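Local coordinates for SUMO1 linked HERC2 ZZ domain (Small ubiquitin-related modifier 1,E3 ubiquitin-protein ligase HERC2) (Homo sapiens, PDB 6WW3) that binds the SUMO1 tail and histone H3 through the zinc-stabilised ZZ domain of HERC2, an E3 ubiquitin ligase, here fused to that tail, at residues 2-10 with 52-60; 11-21 with 33-41. All blocks are in the same frame, centred on the assembly; numbering follows the deposited sequence.

Interaction 1 (2-10 with 52-60)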
loop_
_atom_site.group_PDB
_atom_site.type_symbol
_atom_site.label_atom_id
_atom_site.label_comp_id
_atom_site.label_asym_id
_atom_site.label_seq_id
_atom_site.Cartn_x
_atom_site.Cartn_y
_atom_site.Cartn_z
ATOM N N ASP A 2 -16.636 -4.116 3.634
ATOM C CA ASP A 2 -16.017 -2.851 3.270
ATOM C C ASP A 2 -14.526 -3.082 3.077
ATOM O O ASP A 2 -13.853 -3.597 3.977
ATOM C CB ASP A 2 -16.289 -1.816 4.379
ATOM C CG ASP A 2 -15.842 -0.396 4.023
ATOM O OD1 ASP A 2 -15.136 -0.188 3.025
ATOM O OD2 ASP A 2 -16.216 0.525 4.775
ATOM N N GLN A 3 -14.014 -2.700 1.906
ATOM C CA GLN A 3 -12.582 -2.825 1.661
ATOM C C GLN A 3 -11.788 -2.026 2.682
ATOM O O GLN A 3 -10.725 -2.470 3.126
ATOM C CB GLN A 3 -12.249 -2.353 0.243
ATOM C CG GLN A 3 -10.757 -2.225 -0.077
ATOM C CD GLN A 3 -10.031 -3.556 0.004
ATOM O OE1 GLN A 3 -9.024 -3.680 0.687
ATOM N NE2 GLN A 3 -10.545 -4.551 -0.685
ATOM N N GLU A 4 -12.320 -0.870 3.101
ATOM C CA GLU A 4 -11.637 -0.006 4.057
ATOM C C GLU A 4 -11.416 -0.698 5.394
ATOM O O GLU A 4 -10.479 -0.339 6.115
ATOM C CB GLU A 4 -12.431 1.292 4.244
ATOM C CG GLU A 4 -11.795 2.303 5.217
ATOM C CD GLU A 4 -10.596 3.029 4.619
ATOM O OE1 GLU A 4 -10.402 2.960 3.384
ATOM O OE2 GLU A 4 -9.838 3.669 5.377
ATOM N N ALA A 5 -12.241 -1.696 5.725
ATOM C CA ALA A 5 -12.084 -2.460 6.957
ATOM C C ALA A 5 -10.969 -3.497 6.895
ATOM O O ALA A 5 -10.502 -3.940 7.952
ATOM C CB ALA A 5 -13.397 -3.164 7.313
ATOM N N LYS A 6 -10.541 -3.907 5.700
ATOM C CA LYS A 6 -9.453 -4.868 5.578
ATOM C C LYS A 6 -8.168 -4.265 6.126
ATOM O O LYS A 6 -7.846 -3.113 5.848
ATOM C CB LYS A 6 -9.207 -5.235 4.110
ATOM C CG LYS A 6 -10.364 -5.794 3.296
ATOM C CD LYS A 6 -10.968 -7.084 3.823
ATOM C CE LYS A 6 -12.119 -7.498 2.890
ATOM N NZ LYS A 6 -13.091 -8.455 3.492
ATOM N N ILE A 7 -7.415 -5.050 6.886
ATOM C CA ILE A 7 -6.100 -4.616 7.338
ATOM C C ILE A 7 -5.053 -5.582 6.797
ATOM O O ILE A 7 -5.329 -6.755 6.535
ATOM C CB ILE A 7 -5.982 -4.498 8.878
ATOM C CG1 ILE A 7 -5.958 -5.876 9.532
ATOM C CG2 ILE A 7 -7.107 -3.636 9.451
ATOM C CD1 ILE A 7 -5.014 -5.951 10.698
ATOM N N HIS A 8 -3.834 -5.076 6.633
ATOM C CA HIS A 8 -2.692 -5.879 6.213
ATOM C C HIS A 8 -1.699 -5.942 7.365
ATOM O O HIS A 8 -0.834 -5.060 7.504
ATOM C CB HIS A 8 -2.065 -5.272 4.965
ATOM C CG HIS A 8 -3.034 -5.118 3.840
ATOM N ND1 HIS A 8 -3.146 -6.042 2.826
ATOM C CD2 HIS A 8 -3.958 -4.162 3.584
ATOM C CE1 HIS A 8 -4.083 -5.650 1.979
ATOM N NE2 HIS A 8 -4.589 -4.511 2.413
ATOM N N PRO A 9 -1.805 -6.938 8.237
ATOM C CA PRO A 9 -0.964 -6.963 9.437
ATOM C C PRO A 9 0.510 -6.904 9.072
ATOM O O PRO A 9 0.953 -7.500 8.086
ATOM C CB PRO A 9 -1.323 -8.305 10.097
ATOM C CG PRO A 9 -2.652 -8.670 9.532
ATOM C CD PRO A 9 -2.678 -8.120 8.140
ATOM N N GLY A 10 1.262 -6.141 9.857
ATOM C CA GLY A 10 2.692 -6.028 9.661
ATOM C C GLY A 10 3.135 -5.126 8.528
ATOM O O GLY A 10 4.344 -5.005 8.304
ATOM N N PHE A 52 3.212 -0.334 -9.125
ATOM C CA PHE A 52 2.716 -0.912 -7.885
ATOM C C PHE A 52 1.748 -2.061 -8.157
ATOM O O PHE A 52 0.944 -1.999 -9.089
ATOM C CB PHE A 52 2.014 0.159 -7.044
ATOM C CG PHE A 52 2.947 1.153 -6.421
ATOM C CD1 PHE A 52 3.536 2.155 -7.186
ATOM C CD2 PHE A 52 3.234 1.085 -5.071
ATOM C CE1 PHE A 52 4.388 3.067 -6.616
ATOM C CE2 PHE A 52 4.089 2.002 -4.481
ATOM C CZ PHE A 52 4.666 2.992 -5.249
ATOM N N GLY A 53 1.800 -3.086 -7.315
ATOM C CA GLY A 53 0.823 -4.158 -7.341
ATOM C C GLY A 53 -0.252 -3.910 -6.302
ATOM O O GLY A 53 0.045 -3.583 -5.152
ATOM N N ARG A 54 -1.510 -4.017 -6.728
ATOM C CA ARG A 54 -2.618 -3.824 -5.802
ATOM C C ARG A 54 -2.901 -5.116 -5.045
ATOM O O ARG A 54 -3.203 -6.148 -5.654
ATOM C CB ARG A 54 -3.879 -3.371 -6.529
ATOM C CG ARG A 54 -5.008 -3.033 -5.564
ATOM C CD ARG A 54 -6.350 -2.976 -6.295
ATOM N NE ARG A 54 -6.679 -1.647 -6.792
ATOM C CZ ARG A 54 -7.604 -0.854 -6.254
ATOM N NH1 ARG A 54 -8.289 -1.254 -5.191
ATOM N NH2 ARG A 54 -7.844 0.343 -6.778
ATOM N N ILE A 55 -2.875 -5.041 -3.720
ATOM C CA ILE A 55 -3.141 -6.180 -2.853
ATOM C C ILE A 55 -4.320 -5.780 -1.979
ATOM O O ILE A 55 -4.162 -5.004 -1.025
ATOM C CB ILE A 55 -1.911 -6.559 -2.017
ATOM C CG1 ILE A 55 -0.728 -6.820 -2.945
ATOM C CG2 ILE A 55 -2.190 -7.775 -1.124
ATOM C CD1 ILE A 55 0.603 -6.893 -2.262
ATOM N N ASN A 56 -5.514 -6.287 -2.305
ATOM C CA ASN A 56 -6.700 -5.862 -1.564
ATOM C C ASN A 56 -6.795 -6.543 -0.208
ATOM O O ASN A 56 -7.400 -5.986 0.715
ATOM C CB ASN A 56 -7.983 -6.136 -2.361
ATOM C CG ASN A 56 -8.121 -5.244 -3.575
ATOM O OD1 ASN A 56 -7.866 -4.038 -3.523
ATOM N ND2 ASN A 56 -8.577 -5.827 -4.668
ATOM N N GLU A 57 -6.247 -7.748 -0.078
ATOM C CA GLU A 57 -6.297 -8.459 1.191
ATOM C C GLU A 57 -5.089 -9.379 1.311
ATOM O O GLU A 57 -4.539 -9.812 0.290
ATOM C CB GLU A 57 -7.599 -9.258 1.320
ATOM C CG GLU A 57 -7.692 -10.421 0.375
ATOM C CD GLU A 57 -9.087 -11.007 0.359
ATOM O OE1 GLU A 57 -9.979 -10.431 1.023
ATOM O OE2 GLU A 57 -9.283 -12.030 -0.326
ATOM N N PRO A 58 -4.643 -9.672 2.539
ATOM C CA PRO A 58 -3.485 -10.556 2.733
ATOM C C PRO A 58 -3.603 -11.860 1.956
ATOM O O PRO A 58 -4.682 -12.437 1.831
ATOM C CB PRO A 58 -3.491 -10.797 4.245
ATOM C CG PRO A 58 -4.057 -9.552 4.795
ATOM C CD PRO A 58 -5.091 -9.077 3.807
ATOM N N GLY A 59 -2.474 -12.313 1.414
ATOM C CA GLY A 59 -2.410 -13.500 0.591
ATOM C C GLY A 59 -2.323 -13.241 -0.900
ATOM O O GLY A 59 -1.836 -14.105 -1.638
ATOM N N GLN A 60 -2.790 -12.088 -1.365
ATOM C CA GLN A 60 -2.641 -11.732 -2.771
ATOM C C GLN A 60 -1.290 -11.077 -3.026
ATOM O O GLN A 60 -0.627 -11.392 -4.025
ATOM C CB GLN A 60 -3.753 -10.791 -3.216
ATOM C CG GLN A 60 -5.132 -11.293 -2.937
ATOM C CD GLN A 60 -6.183 -10.256 -3.258
ATOM O OE1 GLN A 60 -5.862 -9.088 -3.493
ATOM N NE2 GLN A 60 -7.440 -10.670 -3.272
#
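At one edge of the ZZ zinc finger, His8 of the short strand 7-8 lies against the chain that leaves strand 52-55, meeting Ile55, Asn56, Glu57 and Pro58. The evidence is in the imidazole: His8 CE1 stands 3.1 Å from Ile55 O, and Asn56 O is also near. With CG turned anti to the carbonyl carbon (chi1 -56°), the ring reaches across, while its NE2 is hydrogen-bonded to Gly23 O. Pro58 fills the other part of the seam. Its CG packs 3.5 Å from Ile7 O and 3.9 Å from Pro9 CD, the two proline side chains crossing at about a right angle, and its CD lies 3.7 Å from His8 ND1. Pro58 belongs to a type II turn, Glu57 to Gln60, with Gly59 at positive phi.

By sequence, residues up to Lys6 belong to the SUMO1 tail of this engineered fusion, so their contacts with HERC2 may reflect the linkage. The end of the Gln3 side chain lies beside Asn56, and Lys6 and Glu57 lie side by side, pointing the same way. Lys6 NZ to Glu57 OE1 is 4.4 Å, beyond a salt bridge. Within 52-60, Asn56 OD1 accepts from Arg54 NH1 at 3.3 Å, nearly straight (169°), in the plane of both groups.

No clear hydrogen bond crosses between the segments. Apolar packing and aromatic CH-to-carbonyl closeness probably carry the contact, while His8 NE2 bonds Gly23 O and Asn56 OD1 bonds both Ser24 OG and Arg54 NH1.

Interaction 2 (11-21 with 33-41). With ZN (zinc ion), chain C.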
loop_
_atom_site.group_PDB
_atom_site.type_symbol
_atom_site.label_atom_id
_atom_site.label_comp_id
_atom_site.label_asym_id
_atom_site.label_seq_id
_atom_site.Cartn_x
_atom_site.Cartn_y
_atom_site.Cartn_z
ATOM N N VAL A 11 2.213 -4.461 7.835
ATOM C CA VAL A 11 2.542 -3.637 6.673
ATOM C C VAL A 11 2.388 -2.176 7.072
ATOM O O VAL A 11 1.302 -1.749 7.493
ATOM C CB VAL A 11 1.654 -3.984 5.465
ATOM C CG1 VAL A 11 2.062 -3.163 4.237
ATOM C CG2 VAL A 11 1.739 -5.456 5.162
ATOM N N THR A 12 3.464 -1.407 6.929
ATOM C CA THR A 12 3.457 0.033 7.161
ATOM C C THR A 12 3.363 0.745 5.816
ATOM O O THR A 12 4.005 0.329 4.849
ATOM C CB THR A 12 4.743 0.475 7.881
ATOM O OG1 THR A 12 4.967 -0.336 9.041
ATOM C CG2 THR A 12 4.685 1.932 8.302
ATOM N N CYS A 13 2.557 1.809 5.740
ATOM C CA CYS A 13 2.598 2.681 4.567
ATOM C C CYS A 13 3.815 3.602 4.660
ATOM O O CYS A 13 3.946 4.379 5.608
ATOM C CB CYS A 13 1.328 3.513 4.431
ATOM S SG CYS A 13 1.438 4.801 3.133
ATOM N N ASP A 14 4.698 3.530 3.677
ATOM C CA ASP A 14 5.892 4.360 3.725
ATOM C C ASP A 14 5.611 5.820 3.429
ATOM O O ASP A 14 6.518 6.637 3.584
ATOM C CB ASP A 14 6.940 3.827 2.754
ATOM C CG ASP A 14 7.450 2.467 3.165
ATOM O OD1 ASP A 14 8.124 2.394 4.200
ATOM O OD2 ASP A 14 7.172 1.472 2.467
ATOM N N GLY A 15 4.397 6.162 3.013
ATOM C CA GLY A 15 4.047 7.540 2.751
ATOM C C GLY A 15 3.597 8.303 3.980
ATOM O O GLY A 15 3.961 9.468 4.149
ATOM N N CYS A 16 2.826 7.646 4.860
ATOM C CA CYS A 16 2.197 8.307 5.994
ATOM C C CYS A 16 2.365 7.551 7.302
ATOM O O CYS A 16 1.798 7.975 8.314
ATOM C CB CYS A 16 0.696 8.524 5.726
ATOM S SG CYS A 16 -0.295 7.013 5.716
ATOM N N GLN A 17 3.105 6.439 7.298
ATOM C CA GLN A 17 3.370 5.611 8.472
ATOM C C GLN A 17 2.113 4.966 9.050
ATOM O O GLN A 17 2.145 4.489 10.187
ATOM C CB GLN A 17 4.086 6.400 9.579
ATOM C CG GLN A 17 5.308 7.164 9.107
ATOM C CD GLN A 17 6.223 6.335 8.232
ATOM O OE1 GLN A 17 6.602 6.760 7.144
ATOM N NE2 GLN A 17 6.582 5.145 8.700
ATOM N N MET A 18 1.017 4.909 8.287
ATOM C CA MET A 18 -0.158 4.130 8.697
ATOM C C MET A 18 0.253 2.691 9.001
ATOM O O MET A 18 1.015 2.088 8.242
ATOM C CB MET A 18 -1.218 4.145 7.586
ATOM C CG MET A 18 -2.431 3.240 7.816
ATOM S SD MET A 18 -3.466 3.023 6.349
ATOM C CE MET A 18 -4.071 4.686 6.090
ATOM N N PHE A 19 -0.207 2.161 10.137
ATOM C CA PHE A 19 0.137 0.791 10.535
ATOM C C PHE A 19 -0.904 0.153 11.454
ATOM O O PHE A 19 -1.187 0.678 12.526
ATOM C CB PHE A 19 1.489 0.750 11.243
ATOM C CG PHE A 19 1.895 -0.626 11.685
ATOM C CD1 PHE A 19 2.507 -1.497 10.799
ATOM C CD2 PHE A 19 1.620 -1.065 12.963
ATOM C CE1 PHE A 19 2.872 -2.770 11.204
ATOM C CE2 PHE A 19 1.967 -2.346 13.360
ATOM C CZ PHE A 19 2.596 -3.193 12.480
ATOM N N PRO A 20 -1.466 -0.990 11.041
ATOM C CA PRO A 20 -1.251 -1.634 9.741
ATOM C C PRO A 20 -2.007 -0.881 8.665
ATOM O O PRO A 20 -2.910 -0.109 9.026
ATOM C CB PRO A 20 -1.854 -3.028 9.932
ATOM C CG PRO A 20 -2.982 -2.778 10.911
ATOM C CD PRO A 20 -2.428 -1.737 11.869
ATOM N N ILE A 21 -1.639 -1.048 7.389
ATOM C CA ILE A 21 -2.440 -0.460 6.322
ATOM C C ILE A 21 -3.852 -1.030 6.403
ATOM O O ILE A 21 -4.043 -2.250 6.501
ATOM C CB ILE A 21 -1.808 -0.734 4.947
ATOM C CG1 ILE A 21 -0.432 -0.061 4.832
ATOM C CG2 ILE A 21 -2.741 -0.247 3.808
ATOM C CD1 ILE A 21 0.139 -0.077 3.444
ATOM N N ASP A 33 11.203 -2.865 -0.444
ATOM C CA ASP A 33 10.256 -3.107 0.637
ATOM C C ASP A 33 9.408 -1.858 0.861
ATOM O O ASP A 33 9.469 -1.252 1.929
ATOM C CB ASP A 33 11.023 -3.503 1.907
ATOM C CG ASP A 33 10.121 -3.771 3.108
ATOM O OD1 ASP A 33 10.499 -3.320 4.195
ATOM O OD2 ASP A 33 9.060 -4.421 2.984
ATOM N N PHE A 34 8.638 -1.443 -0.150
ATOM C CA PHE A 34 7.956 -0.153 -0.125
ATOM C C PHE A 34 6.471 -0.347 -0.405
ATOM O O PHE A 34 6.103 -0.952 -1.417
ATOM C CB PHE A 34 8.576 0.815 -1.146
ATOM C CG PHE A 34 8.071 2.244 -1.041
ATOM C CD1 PHE A 34 6.824 2.595 -1.537
ATOM C CD2 PHE A 34 8.857 3.231 -0.456
ATOM C CE1 PHE A 34 6.353 3.910 -1.436
ATOM C CE2 PHE A 34 8.410 4.546 -0.364
ATOM C CZ PHE A 34 7.146 4.885 -0.859
ATOM N N ASP A 35 5.632 0.209 0.463
ATOM C CA ASP A 35 4.183 0.085 0.359
ATOM C C ASP A 35 3.528 1.443 0.557
ATOM O O ASP A 35 4.030 2.284 1.302
ATOM C CB ASP A 35 3.619 -0.909 1.387
ATOM C CG ASP A 35 4.237 -2.293 1.269
ATOM O OD1 ASP A 35 5.275 -2.539 1.915
ATOM O OD2 ASP A 35 3.671 -3.142 0.557
ATOM N N PHE A 36 2.397 1.645 -0.126
ATOM C CA PHE A 36 1.534 2.812 0.022
ATOM C C PHE A 36 0.145 2.372 0.461
ATOM O O PHE A 36 -0.374 1.379 -0.046
ATOM C CB PHE A 36 1.363 3.553 -1.310
ATOM C CG PHE A 36 2.391 4.606 -1.582
ATOM C CD1 PHE A 36 2.977 5.320 -0.553
ATOM C CD2 PHE A 36 2.743 4.910 -2.887
ATOM C CE1 PHE A 36 3.899 6.312 -0.821
ATOM C CE2 PHE A 36 3.671 5.904 -3.157
ATOM C CZ PHE A 36 4.246 6.603 -2.122
ATOM N N CYS A 37 -0.488 3.135 1.345
ATOM C CA CYS A 37 -1.934 3.028 1.432
ATOM C C CYS A 37 -2.551 3.692 0.197
ATOM O O CYS A 37 -1.853 4.288 -0.629
ATOM C CB CYS A 37 -2.459 3.645 2.727
ATOM S SG CYS A 37 -2.419 5.452 2.751
ATOM N N GLU A 38 -3.870 3.566 0.044
ATOM C CA GLU A 38 -4.472 4.025 -1.208
ATOM C C GLU A 38 -4.398 5.541 -1.346
ATOM O O GLU A 38 -4.091 6.049 -2.432
ATOM C CB GLU A 38 -5.917 3.543 -1.341
ATOM C CG GLU A 38 -6.569 3.992 -2.652
ATOM C CD GLU A 38 -7.862 3.255 -2.973
ATOM O OE1 GLU A 38 -8.162 2.232 -2.322
ATOM O OE2 GLU A 38 -8.594 3.725 -3.862
ATOM N N THR A 39 -4.673 6.282 -0.268
ATOM C CA THR A 39 -4.561 7.736 -0.343
ATOM C C THR A 39 -3.148 8.150 -0.735
ATOM O O THR A 39 -2.959 8.965 -1.640
ATOM C CB THR A 39 -4.936 8.389 0.985
ATOM O OG1 THR A 39 -6.286 8.060 1.327
ATOM C CG2 THR A 39 -4.805 9.903 0.854
ATOM N N CYS A 40 -2.138 7.573 -0.074
ATOM C CA CYS A 40 -0.755 7.886 -0.426
ATOM C C CYS A 40 -0.445 7.476 -1.856
ATOM O O CYS A 40 0.263 8.196 -2.574
ATOM C CB CYS A 40 0.207 7.193 0.536
ATOM S SG CYS A 40 0.303 7.992 2.124
ATOM N N PHE A 41 -0.957 6.317 -2.286
ATOM C CA PHE A 41 -0.715 5.882 -3.655
ATOM C C PHE A 41 -1.221 6.903 -4.659
ATOM O O PHE A 41 -0.621 7.067 -5.722
ATOM C CB PHE A 41 -1.366 4.527 -3.927
ATOM C CG PHE A 41 -1.308 4.120 -5.377
ATOM C CD1 PHE A 41 -0.085 3.846 -5.989
ATOM C CD2 PHE A 41 -2.465 4.017 -6.128
ATOM C CE1 PHE A 41 -0.017 3.480 -7.325
ATOM C CE2 PHE A 41 -2.414 3.641 -7.475
ATOM C CZ PHE A 41 -1.190 3.379 -8.075
HETATM ZN ZN ZN C . -0.284 6.332 3.516
HETATM O O HOH W 1 10.433 1.156 2.745
#
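Cys13 and Cys16 meet Cys37 and Cys40 around a zinc ion, one of the two sites of the interleaved, cross-brace ZZ fold. All four SG atoms coordinate the metal, Cys40 SG at 2.2 Å and Cys37 SG at 2.4 Å. This end is tight: Cys37 N donates to Cys13 SG (3.1 Å, 167°), and Cys13 SG also lies at the edge of the Phe36 ring. With SG between the backbone N and the carbonyl carbon (chi1 73°), Cys37 caps helix 38-43 by accepting from Cys40 N. Ile21 CG2 and Met18 SD pack on Cys37 CB. The close fit extends to buried Asp35: Asp14 N gives a 2.8 Å bond to Asp35 O, and Asp35 N returns one to Asp14 OD2 (2.8 Å), met nearly along the C-O axis. The carboxyl end of Asp35 turns instead to Arg25 in a salt bridge.

The looser, solvent side holds Asp14 OD1 and exposed Asp33, where a water bridges Asp33 O and, weakly, Asp14 OD1. Replacing Asp14 by an alanine would probably leave Asp35 N without its carboxylate acceptor and the water with one mate fewer. Asp14 CB sits over one face of the Phe34 ring, 3.8 Å from its centroid and 21° off the normal.

How the interactions relate
Interaction 2 is the more buried of the two, with 6 of its 14 touching residues buried and 478 Å² covered; interaction 1, a surface contact, buries 329 Å² and only His8 among its touching residues is buried. Their chemistry differs accordingly: metal coordination and near-straight bonds from backbone N-H groups to a thiolate sulfur, a carboxylate and a carbonyl in 11-21 with 33-41, proline packing and carbonyl closeness in 2-10 with 52-60. Both reach one antiparallel sheet, in which 35-36 and 52-55 flank 25-28, and the rings of Phe36 and Phe52 meet with planes about 15° apart. A second junction lies where strand 7-8 pairs with strand 21-22: His8 N is 2.8 Å from Ile21 O, a probable hydrogen bond.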